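VP1 (Polyomavirus HPyV7, PDB 4PCH) is the major capsid protein, a jelly-roll subunit that forms pentamers, probably the building blocks of the viral shell, and is linked to attachment to host-cell receptors. Local coordinates at residues Y103-G108 and G240-S245; Y119-G124 and Y258-R263; N183-G188 and V216-T221. All blocks are in the same frame, centred on the assembly; numbering follows the deposited sequence.

Interaction 1 (Y103-G108 and G240-S245)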
# COMPACT_ATOMS: atom_id res chain seq x y z
N TYR B 103 22.88 -7.59 -14.29
CA TYR B 103 23.24 -7.77 -12.89
C TYR B 103 23.93 -6.53 -12.35
O TYR B 103 24.50 -5.76 -13.10
CB TYR B 103 24.12 -9.00 -12.70
CG TYR B 103 25.42 -8.99 -13.42
CD1 TYR B 103 26.58 -8.44 -12.84
CD2 TYR B 103 25.56 -9.57 -14.68
CE1 TYR B 103 27.78 -8.44 -13.51
CE2 TYR B 103 26.77 -9.59 -15.34
CZ TYR B 103 27.88 -9.02 -14.76
OH TYR B 103 29.08 -9.03 -15.42
N GLN B 104 23.85 -6.36 -11.04
CA GLN B 104 24.41 -5.21 -10.37
C GLN B 104 25.52 -5.75 -9.49
O GLN B 104 25.25 -6.48 -8.50
CB GLN B 104 23.35 -4.52 -9.51
CG GLN B 104 23.87 -3.35 -8.71
CD GLN B 104 22.79 -2.71 -7.85
OE1 GLN B 104 21.87 -3.38 -7.37
NE2 GLN B 104 22.93 -1.42 -7.58
N ARG B 105 26.74 -5.39 -9.82
CA ARG B 105 27.90 -5.86 -9.05
C ARG B 105 27.85 -5.47 -7.59
O ARG B 105 28.16 -6.29 -6.71
CB ARG B 105 29.20 -5.37 -9.66
CG ARG B 105 29.55 -6.08 -10.94
CD ARG B 105 30.99 -5.82 -11.32
NE ARG B 105 31.29 -6.52 -12.56
CZ ARG B 105 31.43 -5.96 -13.76
NH1 ARG B 105 31.71 -6.74 -14.80
NH2 ARG B 105 31.33 -4.64 -13.95
N ALA B 106 27.46 -4.23 -7.32
CA ALA B 106 27.49 -3.68 -5.94
C ALA B 106 26.67 -4.49 -4.91
O ALA B 106 26.98 -4.50 -3.70
CB ALA B 106 26.97 -2.24 -5.97
N ASN B 107 25.60 -5.12 -5.37
CA ASN B 107 24.71 -5.91 -4.52
C ASN B 107 24.88 -7.40 -4.88
O ASN B 107 24.10 -8.23 -4.43
CB ASN B 107 23.24 -5.47 -4.71
CG ASN B 107 22.82 -4.28 -3.83
OD1 ASN B 107 23.06 -4.26 -2.61
ND2 ASN B 107 22.21 -3.30 -4.44
N GLY B 108 25.87 -7.75 -5.71
CA GLY B 108 26.09 -9.13 -6.17
C GLY B 108 24.83 -9.91 -6.56
O GLY B 108 24.71 -11.11 -6.24
N GLY B 240 22.64 -10.55 -19.10
CA GLY B 240 23.93 -11.16 -18.80
C GLY B 240 25.09 -10.18 -18.68
O GLY B 240 26.25 -10.56 -18.79
N LEU B 241 24.76 -8.90 -18.52
CA LEU B 241 25.77 -7.82 -18.52
C LEU B 241 25.60 -6.92 -17.30
O LEU B 241 24.50 -6.83 -16.74
CB LEU B 241 25.64 -6.99 -19.80
CG LEU B 241 26.14 -7.68 -21.08
CD1 LEU B 241 25.70 -6.90 -22.31
CD2 LEU B 241 27.64 -7.89 -21.04
N PRO B 242 26.67 -6.21 -16.93
CA PRO B 242 26.56 -5.37 -15.75
C PRO B 242 25.72 -4.14 -16.03
O PRO B 242 25.71 -3.59 -17.15
CB PRO B 242 28.00 -5.00 -15.41
CG PRO B 242 28.73 -5.15 -16.69
CD PRO B 242 28.03 -6.20 -17.50
N THR B 243 25.00 -3.72 -15.01
CA THR B 243 24.17 -2.53 -15.09
C THR B 243 24.11 -1.84 -13.74
O THR B 243 24.72 -2.28 -12.77
CB THR B 243 22.79 -2.82 -15.72
OG1 THR B 243 22.11 -1.61 -16.05
CG2 THR B 243 21.93 -3.68 -14.83
N LEU B 244 23.35 -0.75 -13.69
CA LEU B 244 23.23 0.10 -12.52
C LEU B 244 24.58 0.59 -12.00
O LEU B 244 24.80 0.75 -10.80
CB LEU B 244 22.42 -0.58 -11.41
CG LEU B 244 20.94 -0.81 -11.72
CD1 LEU B 244 20.36 -1.71 -10.65
CD2 LEU B 244 20.16 0.49 -11.86
N SER B 245 25.47 0.90 -12.94
CA SER B 245 26.78 1.44 -12.64
C SER B 245 27.09 2.43 -13.77
O SER B 245 26.64 2.24 -14.90
CB SER B 245 27.81 0.30 -12.59
OG SER B 245 29.00 0.72 -12.00
O HOH W 1 29.27 -9.88 -17.94
O HOH W 2 25.53 -0.14 -8.35
O HOH W 3 27.12 -3.34 -11.86

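Interaction 2 (Y119-G124 and Y258-R263)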
# COMPACT_ATOMS: atom_id res chain seq x y z
N TYR B 119 1.36 3.66 -16.03
CA TYR B 119 0.35 2.66 -16.41
C TYR B 119 -0.90 3.42 -16.78
O TYR B 119 -1.46 4.11 -15.95
CB TYR B 119 0.10 1.68 -15.29
CG TYR B 119 1.39 1.09 -14.77
CD1 TYR B 119 2.01 0.05 -15.44
CD2 TYR B 119 2.01 1.59 -13.64
CE1 TYR B 119 3.21 -0.48 -15.01
CE2 TYR B 119 3.19 1.04 -13.17
CZ TYR B 119 3.80 0.02 -13.87
OH TYR B 119 5.00 -0.51 -13.46
N PHE B 120 -1.28 3.37 -18.05
CA PHE B 120 -2.37 4.22 -18.55
C PHE B 120 -3.27 3.46 -19.49
O PHE B 120 -2.78 2.72 -20.33
CB PHE B 120 -1.81 5.44 -19.28
CG PHE B 120 -2.86 6.32 -19.90
CD1 PHE B 120 -3.40 7.38 -19.19
CD2 PHE B 120 -3.27 6.10 -21.21
CE1 PHE B 120 -4.38 8.20 -19.74
CE2 PHE B 120 -4.24 6.90 -21.78
CZ PHE B 120 -4.81 7.94 -21.04
N TRP B 121 -4.59 3.66 -19.35
CA TRP B 121 -5.51 3.18 -20.36
C TRP B 121 -6.61 4.22 -20.59
O TRP B 121 -6.94 5.04 -19.70
CB TRP B 121 -6.11 1.80 -20.00
CG TRP B 121 -6.92 1.81 -18.75
CD1 TRP B 121 -6.51 1.42 -17.50
CD2 TRP B 121 -8.29 2.24 -18.62
NE1 TRP B 121 -7.53 1.61 -16.60
CE2 TRP B 121 -8.63 2.10 -17.26
CE3 TRP B 121 -9.25 2.73 -19.51
CZ2 TRP B 121 -9.89 2.44 -16.76
CZ3 TRP B 121 -10.51 3.06 -19.03
CH2 TRP B 121 -10.82 2.92 -17.65
N ALA B 122 -7.17 4.17 -21.79
CA ALA B 122 -8.34 4.96 -22.18
C ALA B 122 -9.20 4.19 -23.17
O ALA B 122 -8.70 3.39 -23.97
CB ALA B 122 -7.97 6.33 -22.74
N CYS B 123 -10.51 4.44 -23.07
CA CYS B 123 -11.53 3.91 -23.95
C CYS B 123 -12.54 4.99 -24.26
O CYS B 123 -13.13 5.59 -23.35
CB CYS B 123 -12.20 2.71 -23.26
SG CYS B 123 -13.53 1.97 -24.23
N GLY B 124 -12.77 5.24 -25.54
CA GLY B 124 -13.66 6.31 -25.94
C GLY B 124 -14.27 6.14 -27.32
O GLY B 124 -13.99 5.18 -28.04
N TYR B 258 4.41 -6.12 -22.36
CA TYR B 258 4.39 -6.90 -23.59
C TYR B 258 3.18 -6.60 -24.45
O TYR B 258 3.13 -6.95 -25.64
CB TYR B 258 4.35 -8.36 -23.21
CG TYR B 258 5.56 -8.89 -22.48
CD1 TYR B 258 6.82 -8.28 -22.58
CD2 TYR B 258 5.48 -10.10 -21.81
CE1 TYR B 258 7.93 -8.84 -21.96
CE2 TYR B 258 6.60 -10.68 -21.21
CZ TYR B 258 7.82 -10.04 -21.30
OH TYR B 258 8.90 -10.66 -20.71
N GLY B 259 2.17 -6.05 -23.81
CA GLY B 259 0.90 -5.72 -24.46
C GLY B 259 -0.11 -5.33 -23.40
O GLY B 259 0.09 -5.57 -22.20
N ARG B 260 -1.21 -4.70 -23.82
CA ARG B 260 -2.33 -4.40 -22.93
C ARG B 260 -3.61 -4.92 -23.57
O ARG B 260 -3.99 -4.47 -24.65
CB ARG B 260 -2.50 -2.92 -22.54
CG ARG B 260 -3.74 -2.71 -21.67
CD ARG B 260 -3.84 -1.32 -21.06
NE ARG B 260 -2.91 -1.15 -19.93
CZ ARG B 260 -3.18 -1.51 -18.68
NH1 ARG B 260 -4.33 -2.09 -18.36
NH2 ARG B 260 -2.28 -1.33 -17.71
N PHE B 261 -4.21 -5.89 -22.88
CA PHE B 261 -5.48 -6.52 -23.28
C PHE B 261 -6.65 -5.61 -22.94
O PHE B 261 -6.69 -5.04 -21.87
CB PHE B 261 -5.64 -7.88 -22.58
CG PHE B 261 -6.97 -8.56 -22.82
CD1 PHE B 261 -7.21 -9.21 -24.01
CD2 PHE B 261 -7.98 -8.52 -21.86
CE1 PHE B 261 -8.41 -9.84 -24.26
CE2 PHE B 261 -9.18 -9.15 -22.11
CZ PHE B 261 -9.40 -9.80 -23.30
N PHE B 262 -7.66 -5.57 -23.82
CA PHE B 262 -8.95 -4.94 -23.53
C PHE B 262 -10.05 -5.86 -24.01
O PHE B 262 -9.92 -6.46 -25.09
CB PHE B 262 -9.14 -3.64 -24.31
CG PHE B 262 -8.25 -2.50 -23.89
CD1 PHE B 262 -6.96 -2.39 -24.39
CD2 PHE B 262 -8.72 -1.50 -23.02
CE1 PHE B 262 -6.16 -1.30 -24.05
CE2 PHE B 262 -7.92 -0.41 -22.68
CZ PHE B 262 -6.63 -0.32 -23.22
N ARG B 263 -11.12 -6.00 -23.22
CA ARG B 263 -12.38 -6.56 -23.69
C ARG B 263 -13.45 -5.49 -23.44
O ARG B 263 -13.65 -5.07 -22.31
CB ARG B 263 -12.75 -7.85 -22.94
CG ARG B 263 -14.04 -8.49 -23.45
CD ARG B 263 -14.45 -9.73 -22.68
NE ARG B 263 -13.42 -10.77 -22.60
CZ ARG B 263 -12.60 -10.99 -21.57
NH1 ARG B 263 -11.73 -11.98 -21.65
NH2 ARG B 263 -12.59 -10.20 -20.48

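Interaction 3 (N183-G188 and V216-T221)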
# COMPACT_ATOMS: atom_id res chain seq x y z
N ASN B 183 -16.34 11.96 -23.93
CA ASN B 183 -16.80 10.64 -24.37
C ASN B 183 -15.70 9.60 -24.35
O ASN B 183 -15.68 8.69 -25.17
CB ASN B 183 -17.44 10.78 -25.77
CG ASN B 183 -18.28 9.57 -26.18
OD1 ASN B 183 -18.97 8.94 -25.37
ND2 ASN B 183 -18.26 9.27 -27.48
N THR B 184 -14.81 9.73 -23.36
CA THR B 184 -13.73 8.79 -23.11
C THR B 184 -13.62 8.61 -21.58
O THR B 184 -13.89 9.56 -20.81
CB THR B 184 -12.40 9.35 -23.68
OG1 THR B 184 -12.46 9.32 -25.11
CG2 THR B 184 -11.18 8.58 -23.19
N ARG B 185 -13.29 7.39 -21.14
CA ARG B 185 -12.89 7.16 -19.76
C ARG B 185 -11.43 6.81 -19.76
O ARG B 185 -10.96 6.07 -20.65
CB ARG B 185 -13.67 6.01 -19.11
CG ARG B 185 -15.17 6.13 -19.23
CD ARG B 185 -15.77 7.42 -18.75
NE ARG B 185 -17.22 7.27 -18.85
CZ ARG B 185 -18.07 8.02 -19.54
NH1 ARG B 185 -17.69 9.14 -20.16
NH2 ARG B 185 -19.35 7.66 -19.56
N TYR B 186 -10.68 7.34 -18.78
CA TYR B 186 -9.24 7.04 -18.71
C TYR B 186 -8.76 7.00 -17.27
O TYR B 186 -9.41 7.53 -16.36
CB TYR B 186 -8.40 8.06 -19.50
CG TYR B 186 -8.46 9.48 -18.99
CD1 TYR B 186 -7.70 9.89 -17.91
CD2 TYR B 186 -9.28 10.42 -19.61
CE1 TYR B 186 -7.77 11.20 -17.45
CE2 TYR B 186 -9.34 11.72 -19.16
CZ TYR B 186 -8.59 12.11 -18.08
OH TYR B 186 -8.67 13.42 -17.63
N PHE B 187 -7.62 6.36 -17.10
CA PHE B 187 -6.96 6.26 -15.79
C PHE B 187 -5.46 6.10 -16.01
O PHE B 187 -5.02 5.34 -16.89
CB PHE B 187 -7.45 5.02 -15.04
CG PHE B 187 -6.80 4.87 -13.67
CD1 PHE B 187 -7.14 5.71 -12.64
CD2 PHE B 187 -5.82 3.94 -13.47
CE1 PHE B 187 -6.52 5.61 -11.40
CE2 PHE B 187 -5.19 3.82 -12.24
CZ PHE B 187 -5.54 4.66 -11.21
N GLY B 188 -4.68 6.80 -15.19
CA GLY B 188 -3.24 6.70 -15.26
C GLY B 188 -2.60 6.73 -13.90
O GLY B 188 -3.15 7.30 -12.96
N VAL B 216 -24.95 6.17 -18.33
CA VAL B 216 -24.55 6.19 -19.75
C VAL B 216 -23.05 5.95 -19.95
O VAL B 216 -22.19 6.61 -19.34
CB VAL B 216 -24.94 7.53 -20.44
CG1 VAL B 216 -24.65 7.48 -21.94
CG2 VAL B 216 -26.42 7.86 -20.20
N GLY B 217 -22.75 4.99 -20.81
CA GLY B 217 -21.38 4.64 -21.12
C GLY B 217 -20.84 5.47 -22.26
O GLY B 217 -21.35 6.53 -22.56
N ILE B 218 -19.83 4.94 -22.93
CA ILE B 218 -19.19 5.59 -24.05
C ILE B 218 -20.07 5.38 -25.28
O ILE B 218 -20.43 4.25 -25.59
CB ILE B 218 -17.81 4.98 -24.34
CG1 ILE B 218 -16.85 5.16 -23.15
CG2 ILE B 218 -17.23 5.57 -25.61
CD1 ILE B 218 -16.73 6.58 -22.65
N LEU B 219 -20.41 6.45 -25.97
CA LEU B 219 -21.28 6.36 -27.15
C LEU B 219 -20.40 6.33 -28.38
O LEU B 219 -19.75 7.32 -28.73
CB LEU B 219 -22.26 7.52 -27.17
CG LEU B 219 -23.16 7.65 -25.95
CD1 LEU B 219 -23.92 8.96 -26.03
CD2 LEU B 219 -24.11 6.46 -25.82
N CYS B 220 -20.38 5.17 -29.03
CA CYS B 220 -19.44 4.94 -30.12
C CYS B 220 -20.13 5.35 -31.42
O CYS B 220 -20.39 4.51 -32.29
CB CYS B 220 -19.04 3.48 -30.14
SG CYS B 220 -18.08 2.96 -28.69
N THR B 221 -20.37 6.64 -31.57
CA THR B 221 -21.27 7.13 -32.60
C THR B 221 -20.69 7.04 -34.00
O THR B 221 -21.44 7.13 -34.97
CB THR B 221 -21.68 8.59 -32.35
OG1 THR B 221 -20.54 9.43 -32.40
CG2 THR B 221 -22.33 8.75 -30.95

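Interaction 1 (Y103-G108 and G240-S245)
Tyr103 and Pro242 form the tight part of this contact. The proline lies over one face of the phenol ring, its CA 4.0 Å from the centroid of the Tyr103 ring and only 11° off the ring normal, a CH-pi contact. Tyr103 CG sits between the backbone N and the carbonyl carbon (chi1 61°), which turns the ring back alongside the proline although the side chain sets out away from it. Proline suits the place: with no N-H to satisfy, it offers CA, N and CD to the ring. The Tyr103 ring edge carries on to Gly240, whose O lies 3.6 Å from Tyr103 CE2. Next to the ring, two backbone hydrogen bonds make a single parallel bridge between Tyr103 and Pro242: Tyr103 N donates to Leu241 O (3.0 Å), and Thr243 N to Tyr103 O (2.8 Å). Also packed is Gln104, which extends from an anti chi1 (176°) and crosses Leu244 at an angle, CD 3.8 Å from Leu244 CD1. Both segments belong to long loops of the jelly roll, one between strands 79-93 and 117-124, the other between strands 224-236 and 253-271. They correspond to the loops called DE and HI in this family. On the outer side, the Arg105 guanidinium lays one face over Pro242, with NH2 3.7 Å from Pro242 CB, while that same nitrogen is hydrogen-bonded to Tyr248. Three waters fill in at the looser margins: one joins Tyr103 OH to Gly240 O, a second bridges Gln104 NE2 and Leu244 O, and a third accepts from Arg105 N and donates a hydrogen bond to Thr243 O. Asn107 ND2 bonds Gln104 OE1, nearly straight at the hydrogen but from well above the Gln104 carbonyl plane.

Interaction 2 (Y119-G124 and Y258-R263)
Arg260 reaches from strand 253-271 across to Phe120 and Trp121 on strand 117-124. The axes of the two short strand segments stay 9.8 Å apart and make an angle of 33°, so no backbone bonding is possible across the gap, and side chains from strand 253-271 reach the other strand: this is the packing of two facing sheets in the jelly-roll sandwich. The extended start of the Arg260 chain, with CG anti to its backbone N, projects into the interior and puts CD 4.0 Å from Trp121 CB. The bend at chi3 (-76°) then turns one face of the guanidinium toward Trp121 CD1. NE stands 3.9 Å from Phe120 O, too far for a hydrogen bond, but like NH1 and NH2 it is hydrogen-bonded outside the two segments. NH2 makes a salt bridge with Asp231 on strand 224-236, and NH1 a hydrogen bond with Thr90. A long, flexible side chain suits this place because its methylenes pack against tryptophan while its tip finds polar partners. Next along the strand, Phe261 turns to the other side of the sheet and packs on Pro178 of a neighbouring subunit. Phe262 then points back inward. Its CE2 and CZ both lie 3.9 Å from Trp121 CB, and CE2 also comes within 4.1 Å of Ala122 O. An apolar ring suits a position whose nearest partner is the Trp121 CB. Trp121 permits this by placing its indole beyond CB with chi1 at 63°, leading away from strand 253-271 toward Phe187 of strand 184-191 and Gln205 of another neighbouring subunit. No hydrogen bond joins the two strand segments directly. The chemistry implies cohesion from carbon contacts, with one buried cation whose charge is probably offset by Asp231.

Interaction 3 (N183-G188 and V216-T221)
The Asn183 amide faces the backbone of Leu219 edge on and uses both its C=O and its NH2. Leu219 N donates to Asn183 OD1 (2.9 Å, 165° at the hydrogen), arriving in the carbonyl plane on a lone pair, while Asn183 ND2 donates to Leu219 O (2.8 Å, 169°), which lies in the amide plane. The amide thus imitates a neighbouring peptide group, and its rotation is fixed by two nearly straight bonds. CG stands anti to the backbone N (chi1 -165°), which swings the amide away from its own chain toward Leu219. Asparagine suits the spot because one short side chain carries both a donor and an acceptor. A glycerol, probably from the crystallisation liquor, also bonds to OD1.

Arg185 and Ile218 run antiparallel alongside each other, the tip of one passing the stem of the other. The isoleucine methyl CD1 sits over the centre of one guanidinium face, 3.7 Å from Arg185 CZ, and the same methyl comes within 3.5 Å of Asn183 O. A branched aliphatic chain fits here, filling the space between a flat cation and the backbone. At the guanidinium edge, NH2 lies 3.0 Å from Val216 O, near the plane of the group, and NE is hydrogen-bonded to Leu210 O.

The contact joins the start of strand 184-191 to the end of strand 208-219. Ile218 and Cys220 bond through their backbones to strand 79-93, and Leu219 packs on strand 9-27. Further along strand 184-191, Phe187 and Gly188 pair antiparallel with a strand of a neighbouring subunit, extending the sheet across the interface.

How the interactions relate
Interaction 2 is the fully buried contact, near the centre of the chain, whereas interactions 1 and 3 are only partly buried and lie on opposite sides of that centre. Interactions 2 and 3 share a sheet: strands 117-124 and 184-191 are neighbours in it, with Cys123 O 2.8 Å from Arg185 N. Interaction 1 stands apart, its centre about 33 Å from that of interaction 2 and about 44 Å from that of interaction 3. Chemistry follows place. Loop joins loop by backbone bonds and water in interaction 1, carbon dominates between the sheets in interaction 2, and side-chain amide to backbone bonding ties strand ends in interaction 3.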